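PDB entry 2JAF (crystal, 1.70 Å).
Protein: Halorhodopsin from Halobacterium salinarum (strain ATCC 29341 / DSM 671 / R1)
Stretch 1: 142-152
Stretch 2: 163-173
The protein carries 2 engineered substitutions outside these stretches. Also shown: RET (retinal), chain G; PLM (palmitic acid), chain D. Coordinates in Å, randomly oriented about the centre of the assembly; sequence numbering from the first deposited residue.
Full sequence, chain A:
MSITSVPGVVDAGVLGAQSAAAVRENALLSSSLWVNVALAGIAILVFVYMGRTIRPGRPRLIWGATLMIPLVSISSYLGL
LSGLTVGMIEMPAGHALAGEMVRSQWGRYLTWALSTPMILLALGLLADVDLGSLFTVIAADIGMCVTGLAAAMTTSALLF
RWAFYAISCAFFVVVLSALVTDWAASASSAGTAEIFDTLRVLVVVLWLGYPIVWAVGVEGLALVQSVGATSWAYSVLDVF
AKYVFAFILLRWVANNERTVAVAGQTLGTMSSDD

Stretch 1, residues 142-152: IGMCVTGLAAA
Stretch 2 (163-173) AFYAISCAFFV

Two transmembrane helices of halorhodopsin, 142-152 and 163-173, pack almost antiparallel, their N-to-C directions 167° apart and their axes approaching to 7.8 Å. Both stretches are helical throughout, with phi/psi near -65/-40 and regular i to i+4 backbone hydrogen bonds, and both helices continue beyond the stretches at each end. The register is set by two CA-CA pairs, Met144 CA to Ser168 CA at 4.3 Å and Ala151 CA to Phe164 CA at 5.0 Å; together the stretches bury 504 Å². Ile142 (chi1 m, chi2 t) points away and makes no contact with stretch 2. Gly143 follows, and its bare CA lies over one face of the Phe171 ring, 3.9 Å from the centroid and 9° off the ring normal, a CH-pi contact. Phe171 (chi1 -80°, chi2 -64°) directs its CB toward stretch 1, and an ideal CB on Gly143 would come to 2.9 Å from Phe171 CE1, a clash; the absent side chain makes room for the ring. At Met144 the backbones are closest: Ser168, chi1 t, donates a hydrogen bond from OG to Met144 O at 2.8 Å. Met144 O also accepts the helical bond from Gly148 N at 3.1 Å, so it serves both its own helix and the neighbouring one. The CA-to-CB bond of Met144 (t, t, p) points sideways, with Met144 CB 3.7 Å from Phe171 CB and Met144 SD 3.7 Å from Phe172 CB. Met144 SD lies obliquely to the Phe172 ring (chi1 t, chi2 35°), 4.6 Å from its centroid, while Met144 CE reaches to 3.7 Å from retinal C9. Cys145 (m) points away; Val146 (m) makes no contact with stretch 2, but its CG2 lies 3.7 Å from palmitic acid C5. Thr147, pointing toward stretch 2, is the knob of the interface, seated among Phe164, Ile167, Ser168 and Phe171. The p rotamer of Thr147 turns Thr147 OG1 back to donate a hydrogen bond to Gly143 O at 2.7 Å, satisfying the hydroxyl within its own helix even as Thr147 OG1 packs 3.2 Å from Ser168 CA. Thr147 CG2 meets Phe171 CE2 at 3.9 Å and Ile167 CG2 at 4.2 Å; the end of Ile167 (m, m) leads away. Gly148 has its CA 3.8 Å from retinal C16, and an ideal CB there would clash with C16 at 2.4 Å. Retinal C3 also approaches Ser168 OG at 3.3 Å and Tyr165 CD2 at 3.6 Å, so the ligand borders both helices; Tyr165 is t with chi2 -82°. Leu149 (t, p) points away. Ala150 points toward stretch 2 and sets CB over one face of the Phe164 ring (chi1 -87°, chi2 -57°), 3.5 Å from the centroid and 2° off the normal, a nearly axial CH-pi contact. Ala151, directed sideways, packs CB against Phe164 CB at 3.6 Å, so successive alanines touch the ring and the base of one phenylalanine. Ala152 turns away, and the contact ends.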

ATOM      1  N   ILE A 142      -6.063   3.085  -6.231  1.00 24.39           N
ATOM      2  CA  ILE A 142      -4.908   3.659  -5.556  1.00 23.01           C
ATOM      3  C   ILE A 142      -4.189   4.607  -6.512  1.00 23.12           C
ATOM      4  O   ILE A 142      -3.747   5.680  -6.111  1.00 24.25           O
ATOM      5  CB  ILE A 142      -3.955   2.545  -5.052  1.00 25.38           C
ATOM      6  CG1 ILE A 142      -4.643   1.783  -3.908  1.00 26.00           C
ATOM      7  CG2 ILE A 142      -2.645   3.147  -4.560  1.00 25.16           C
ATOM      8  CD1 ILE A 142      -3.893   0.546  -3.430  1.00 27.17           C
ATOM      9  N   GLY A 143      -4.093   4.214  -7.779  1.00 22.79           N
ATOM     10  CA  GLY A 143      -3.451   5.062  -8.771  1.00 21.28           C
ATOM     11  C   GLY A 143      -4.183   6.386  -8.923  1.00 21.20           C
ATOM     12  O   GLY A 143      -3.561   7.446  -9.035  1.00 21.43           O
ATOM     13  N   MET A 144      -5.514   6.331  -8.923  1.00 21.13           N
ATOM     14  CA  MET A 144      -6.322   7.542  -9.056  1.00 19.91           C
ATOM     15  C   MET A 144      -6.022   8.478  -7.891  1.00 19.66           C
ATOM     16  O   MET A 144      -5.809   9.680  -8.071  1.00 20.46           O
ATOM     17  CB  MET A 144      -7.823   7.179  -9.071  1.00 19.65           C
ATOM     18  CG  MET A 144      -8.791   8.365  -9.008  1.00 18.57           C
ATOM     19  SD  MET A 144     -10.511   7.817  -8.763  1.00 20.90           S
ATOM     20  CE  MET A 144     -10.493   7.524  -7.001  1.00 18.86           C
ATOM     21  N   CYS A 145      -5.979   7.915  -6.688  1.00 21.59           N
ATOM     22  CA  CYS A 145      -5.725   8.710  -5.501  1.00 21.84           C
ATOM     23  C   CYS A 145      -4.333   9.323  -5.433  1.00 21.65           C
ATOM     24  O   CYS A 145      -4.196  10.494  -5.082  1.00 20.02           O
ATOM     25  CB  CYS A 145      -5.965   7.864  -4.246  1.00 24.09           C
ATOM     26  SG  CYS A 145      -7.691   7.415  -4.024  1.00 22.94           S
ATOM     27  N   VAL A 146      -3.310   8.542  -5.760  1.00 22.48           N
ATOM     28  CA  VAL A 146      -1.945   9.053  -5.687  1.00 24.71           C
ATOM     29  C   VAL A 146      -1.616  10.058  -6.783  1.00 23.51           C
ATOM     30  O   VAL A 146      -0.823  10.980  -6.569  1.00 23.38           O
ATOM     31  CB  VAL A 146      -0.902   7.910  -5.710  1.00 28.18           C
ATOM     32  CG1 VAL A 146      -1.129   6.984  -4.519  1.00 29.88           C
ATOM     33  CG2 VAL A 146      -0.976   7.144  -7.023  1.00 29.22           C
ATOM     34  N   THR A 147      -2.220   9.899  -7.954  1.00 22.38           N
ATOM     35  CA  THR A 147      -1.955  10.850  -9.015  1.00 21.70           C
ATOM     36  C   THR A 147      -2.709  12.141  -8.693  1.00 22.07           C
ATOM     37  O   THR A 147      -2.282  13.232  -9.064  1.00 22.28           O
ATOM     38  CB  THR A 147      -2.341  10.283 -10.402  1.00 21.54           C
ATOM     39  OG1 THR A 147      -3.674   9.755 -10.371  1.00 23.96           O
ATOM     40  CG2 THR A 147      -1.377   9.175 -10.787  1.00 21.89           C
ATOM     41  N   GLY A 148      -3.822  12.013  -7.978  1.00 22.19           N
ATOM     42  CA  GLY A 148      -4.567  13.189  -7.582  1.00 19.86           C
ATOM     43  C   GLY A 148      -3.738  13.966  -6.574  1.00 20.69           C
ATOM     44  O   GLY A 148      -3.708  15.192  -6.598  1.00 20.90           O
ATOM     45  N   LEU A 149      -3.068  13.249  -5.675  1.00 20.47           N
ATOM     46  CA  LEU A 149      -2.221  13.899  -4.677  1.00 20.95           C
ATOM     47  C   LEU A 149      -1.069  14.589  -5.411  1.00 20.83           C
ATOM     48  O   LEU A 149      -0.670  15.711  -5.069  1.00 21.57           O
ATOM     49  CB  LEU A 149      -1.657  12.863  -3.692  1.00 21.92           C
ATOM     50  CG  LEU A 149      -0.640  13.381  -2.661  1.00 21.27           C
ATOM     51  CD1 LEU A 149      -1.239  14.539  -1.855  1.00 21.94           C
ATOM     52  CD2 LEU A 149      -0.232  12.245  -1.735  1.00 23.97           C
ATOM     53  N   ALA A 150      -0.544  13.919  -6.431  1.00 20.76           N
ATOM     54  CA  ALA A 150       0.557  14.475  -7.210  1.00 20.97           C
ATOM     55  C   ALA A 150       0.129  15.768  -7.896  1.00 20.93           C
ATOM     56  O   ALA A 150       0.896  16.729  -7.978  1.00 20.85           O
ATOM     57  CB  ALA A 150       1.032  13.469  -8.243  1.00 19.54           C
ATOM     58  N   ALA A 151      -1.097  15.791  -8.402  1.00 22.00           N
ATOM     59  CA  ALA A 151      -1.606  16.990  -9.061  1.00 20.34           C
ATOM     60  C   ALA A 151      -1.599  18.167  -8.084  1.00 22.92           C
ATOM     61  O   ALA A 151      -1.209  19.281  -8.442  1.00 21.66           O
ATOM     62  CB  ALA A 151      -3.023  16.739  -9.582  1.00 21.28           C
ATOM     63  N   ALA A 152      -2.034  17.916  -6.850  1.00 20.61           N
ATOM     64  CA  ALA A 152      -2.081  18.959  -5.830  1.00 20.92           C
ATOM     65  C   ALA A 152      -0.696  19.407  -5.353  1.00 21.17           C
ATOM     66  O   ALA A 152      -0.480  20.586  -5.077  1.00 22.00           O
ATOM     67  CB  ALA A 152      -2.905  18.478  -4.635  1.00 23.72           C
ATOM     68  N   ALA A 163      -1.849  17.516 -16.028  1.00 19.78           N
ATOM     69  CA  ALA A 163      -1.549  16.235 -16.655  1.00 18.43           C
ATOM     70  C   ALA A 163      -1.822  15.130 -15.626  1.00 19.11           C
ATOM     71  O   ALA A 163      -2.334  14.062 -15.968  1.00 20.23           O
ATOM     72  CB  ALA A 163      -0.087  16.195 -17.119  1.00 17.98           C
ATOM     73  N   PHE A 164      -1.491  15.384 -14.359  1.00 19.90           N
ATOM     74  CA  PHE A 164      -1.749  14.392 -13.314  1.00 19.11           C
ATOM     75  C   PHE A 164      -3.262  14.236 -13.126  1.00 19.89           C
ATOM     76  O   PHE A 164      -3.766  13.128 -12.909  1.00 21.63           O
ATOM     77  CB  PHE A 164      -1.112  14.809 -11.982  1.00 18.36           C
ATOM     78  CG  PHE A 164       0.326  14.373 -11.821  1.00 19.66           C
ATOM     79  CD1 PHE A 164       0.676  13.026 -11.908  1.00 19.86           C
ATOM     80  CD2 PHE A 164       1.325  15.310 -11.549  1.00 20.69           C
ATOM     81  CE1 PHE A 164       2.005  12.613 -11.723  1.00 22.34           C
ATOM     82  CE2 PHE A 164       2.657  14.910 -11.363  1.00 20.86           C
ATOM     83  CZ  PHE A 164       2.996  13.560 -11.450  1.00 22.81           C
ATOM     84  N   TYR A 165      -3.979  15.352 -13.203  1.00 19.25           N
ATOM     85  CA  TYR A 165      -5.433  15.332 -13.055  1.00 17.99           C
ATOM     86  C   TYR A 165      -6.011  14.438 -14.146  1.00 20.04           C
ATOM     87  O   TYR A 165      -6.895  13.627 -13.885  1.00 18.47           O
ATOM     88  CB  TYR A 165      -5.994  16.758 -13.163  1.00 18.40           C
ATOM     89  CG  TYR A 165      -7.508  16.873 -13.070  1.00 17.93           C
ATOM     90  CD1 TYR A 165      -8.320  16.636 -14.185  1.00 18.53           C
ATOM     91  CD2 TYR A 165      -8.123  17.250 -11.876  1.00 20.25           C
ATOM     92  CE1 TYR A 165      -9.719  16.781 -14.107  1.00 18.21           C
ATOM     93  CE2 TYR A 165      -9.514  17.392 -11.785  1.00 18.50           C
ATOM     94  CZ  TYR A 165     -10.302  17.156 -12.903  1.00 17.86           C
ATOM     95  OH  TYR A 165     -11.669  17.279 -12.804  1.00 19.06           O
ATOM     96  N   ALA A 166      -5.492  14.575 -15.365  1.00 20.51           N
ATOM     97  CA  ALA A 166      -5.965  13.766 -16.486  1.00 19.77           C
ATOM     98  C   ALA A 166      -5.694  12.267 -16.288  1.00 20.69           C
ATOM     99  O   ALA A 166      -6.556  11.429 -16.563  1.00 19.89           O
ATOM    100  CB  ALA A 166      -5.312  14.262 -17.801  1.00 20.89           C
ATOM    101  N   ILE A 167      -4.495  11.919 -15.831  1.00 19.71           N
ATOM    102  CA  ILE A 167      -4.156  10.516 -15.606  1.00 20.96           C
ATOM    103  C   ILE A 167      -5.007   9.943 -14.475  1.00 20.47           C
ATOM    104  O   ILE A 167      -5.422   8.785 -14.520  1.00 21.79           O
ATOM    105  CB  ILE A 167      -2.659  10.345 -15.259  1.00 23.03           C
ATOM    106  CG1 ILE A 167      -1.799  10.740 -16.460  1.00 25.77           C
ATOM    107  CG2 ILE A 167      -2.364   8.892 -14.895  1.00 26.21           C
ATOM    108  CD1 ILE A 167      -2.008   9.855 -17.679  1.00 30.94           C
ATOM    109  N   SER A 168      -5.272  10.756 -13.463  1.00 19.27           N
ATOM    110  CA  SER A 168      -6.106  10.313 -12.350  1.00 18.54           C
ATOM    111  C   SER A 168      -7.491   9.960 -12.906  1.00 19.36           C
ATOM    112  O   SER A 168      -8.106   8.978 -12.491  1.00 20.48           O
ATOM    113  CB  SER A 168      -6.224  11.428 -11.310  1.00 19.58           C
ATOM    114  OG  SER A 168      -7.010  11.026 -10.206  1.00 21.10           O
ATOM    115  N   CYS A 169      -7.975  10.766 -13.849  1.00 19.34           N
ATOM    116  CA  CYS A 169      -9.280  10.515 -14.469  1.00 19.65           C
ATOM    117  C   CYS A 169      -9.251   9.178 -15.207  1.00 19.13           C
ATOM    118  O   CYS A 169     -10.235   8.435 -15.215  1.00 18.68           O
ATOM    119  CB  CYS A 169      -9.636  11.639 -15.456  1.00 20.37           C
ATOM    120  SG  CYS A 169     -10.187  13.207 -14.698  1.00 20.96           S
ATOM    121  N   ALA A 170      -8.121   8.872 -15.835  1.00 20.26           N
ATOM    122  CA  ALA A 170      -7.983   7.614 -16.563  1.00 19.03           C
ATOM    123  C   ALA A 170      -8.110   6.425 -15.606  1.00 20.91           C
ATOM    124  O   ALA A 170      -8.752   5.429 -15.927  1.00 21.52           O
ATOM    125  CB  ALA A 170      -6.643   7.572 -17.284  1.00 21.63           C
ATOM    126  N   PHE A 171      -7.489   6.519 -14.435  1.00 19.70           N
ATOM    127  CA  PHE A 171      -7.588   5.438 -13.462  1.00 19.25           C
ATOM    128  C   PHE A 171      -9.033   5.309 -12.991  1.00 21.56           C
ATOM    129  O   PHE A 171      -9.537   4.200 -12.782  1.00 21.13           O
ATOM    130  CB  PHE A 171      -6.684   5.705 -12.258  1.00 19.77           C
ATOM    131  CG  PHE A 171      -5.238   5.370 -12.498  1.00 20.13           C
ATOM    132  CD1 PHE A 171      -4.848   4.059 -12.745  1.00 20.77           C
ATOM    133  CD2 PHE A 171      -4.261   6.362 -12.440  1.00 21.69           C
ATOM    134  CE1 PHE A 171      -3.497   3.732 -12.931  1.00 19.00           C
ATOM    135  CE2 PHE A 171      -2.912   6.045 -12.622  1.00 21.52           C
ATOM    136  CZ  PHE A 171      -2.534   4.730 -12.867  1.00 20.78           C
ATOM    137  N   PHE A 172      -9.692   6.452 -12.836  1.00 21.27           N
ATOM    138  CA  PHE A 172     -11.082   6.491 -12.392  1.00 21.58           C
ATOM    139  C   PHE A 172     -11.944   5.719 -13.385  1.00 22.26           C
ATOM    140  O   PHE A 172     -12.855   4.984 -12.992  1.00 22.26           O
ATOM    141  CB  PHE A 172     -11.532   7.954 -12.282  1.00 23.52           C
ATOM    142  CG  PHE A 172     -12.953   8.138 -11.806  1.00 24.50           C
ATOM    143  CD1 PHE A 172     -13.517   7.275 -10.870  1.00 27.39           C
ATOM    144  CD2 PHE A 172     -13.703   9.222 -12.252  1.00 26.19           C
ATOM    145  CE1 PHE A 172     -14.812   7.489 -10.379  1.00 27.67           C
ATOM    146  CE2 PHE A 172     -14.997   9.453 -11.774  1.00 29.33           C
ATOM    147  CZ  PHE A 172     -15.553   8.584 -10.834  1.00 29.69           C
ATOM    148  N   VAL A 173     -11.643   5.875 -14.671  1.00 21.53           N
ATOM    149  CA  VAL A 173     -12.395   5.181 -15.709  1.00 22.27           C
ATOM    150  C   VAL A 173     -12.209   3.669 -15.601  1.00 22.45           C
ATOM    151  O   VAL A 173     -13.133   2.906 -15.877  1.00 22.75           O
ATOM    152  CB  VAL A 173     -11.987   5.671 -17.121  1.00 24.04           C
ATOM    153  CG1 VAL A 173     -12.574   4.757 -18.195  1.00 24.09           C
ATOM    154  CG2 VAL A 173     -12.500   7.095 -17.334  1.00 23.06           C
TER
HETATM  155  C1  RET G 900      -9.372  13.794  -7.781  1.00 22.24           C
HETATM  156  C2  RET G 900      -8.543  14.778  -8.734  1.00 21.40           C
HETATM  157  C3  RET G 900      -7.946  14.154 -10.019  1.00 21.35           C
HETATM  158  C4  RET G 900      -9.100  13.535 -10.934  1.00 21.32           C
HETATM  159  C5  RET G 900     -10.098  12.568 -10.180  1.00 20.60           C
HETATM  160  C6  RET G 900     -10.263  12.673  -8.639  1.00 22.02           C
HETATM  161  C7  RET G 900     -11.145  11.660  -7.966  1.00 21.02           C
HETATM  162  C8  RET G 900     -11.406  11.393  -6.657  1.00 18.79           C
HETATM  163  C9  RET G 900     -12.464  10.540  -6.187  1.00 19.79           C
HETATM  164  C10 RET G 900     -12.530  10.589  -4.793  1.00 20.94           C
HETATM  165  C11 RET G 900     -13.457   9.903  -4.038  1.00 20.52           C
HETATM  166  C12 RET G 900     -13.476  10.070  -2.644  1.00 20.10           C
HETATM  167  C13 RET G 900     -14.364   9.328  -1.762  1.00 21.77           C
HETATM  168  C14 RET G 900     -14.149   9.639  -0.387  1.00 22.82           C
HETATM  169  C15 RET G 900     -14.684   8.951   0.675  1.00 24.48           C
HETATM  170  C16 RET G 900      -8.266  13.105  -6.899  1.00 21.85           C
HETATM  171  C17 RET G 900     -10.303  14.753  -6.875  1.00 21.17           C
HETATM  172  C18 RET G 900     -10.858  11.592 -11.064  1.00 21.23           C
HETATM  173  C19 RET G 900     -13.508   9.807  -7.203  1.00 21.06           C
HETATM  174  C20 RET G 900     -15.436   8.354  -2.285  1.00 21.97           C
HETATM  175  C1  PLM D 700       3.931   9.492  -9.134  1.00 59.99           C
HETATM  176  O1  PLM D 700       3.873  10.733  -9.163  1.00 59.93           O
HETATM  177  O2  PLM D 700       3.933   8.802 -10.178  1.00 60.88           O
HETATM  178  C2  PLM D 700       4.006   8.830  -7.769  1.00 59.60           C
HETATM  179  C3  PLM D 700       3.023   7.691  -7.523  1.00 59.28           C
HETATM  180  C4  PLM D 700       3.276   7.153  -6.122  1.00 59.22           C
HETATM  181  C5  PLM D 700       2.320   6.017  -5.827  1.00 59.53           C
HETATM  182  C6  PLM D 700       3.026   4.750  -5.408  1.00 59.02           C
HETATM  183  C7  PLM D 700       1.935   3.842  -4.878  1.00 59.00           C
HETATM  184  C8  PLM D 700       2.477   2.513  -4.407  1.00 59.54           C
HETATM  185  C9  PLM D 700       1.323   1.652  -3.923  1.00 60.18           C
HETATM  186  CA  PLM D 700       1.818   0.314  -3.409  1.00 60.11           C
HETATM  187  CB  PLM D 700       0.825  -0.829  -3.251  1.00 60.27           C
HETATM  188  CC  PLM D 700       0.128  -1.330  -4.505  1.00 60.28           C
HETATM  189  CD  PLM D 700      -0.764  -2.497  -4.124  1.00 60.37           C
HETATM  190  CE  PLM D 700      -1.484  -3.059  -5.350  1.00 60.82           C
HETATM  191  CF  PLM D 700      -2.523  -4.066  -4.875  1.00 61.28           C
HETATM  192  CG  PLM D 700      -3.266  -4.665  -6.060  1.00 62.16           C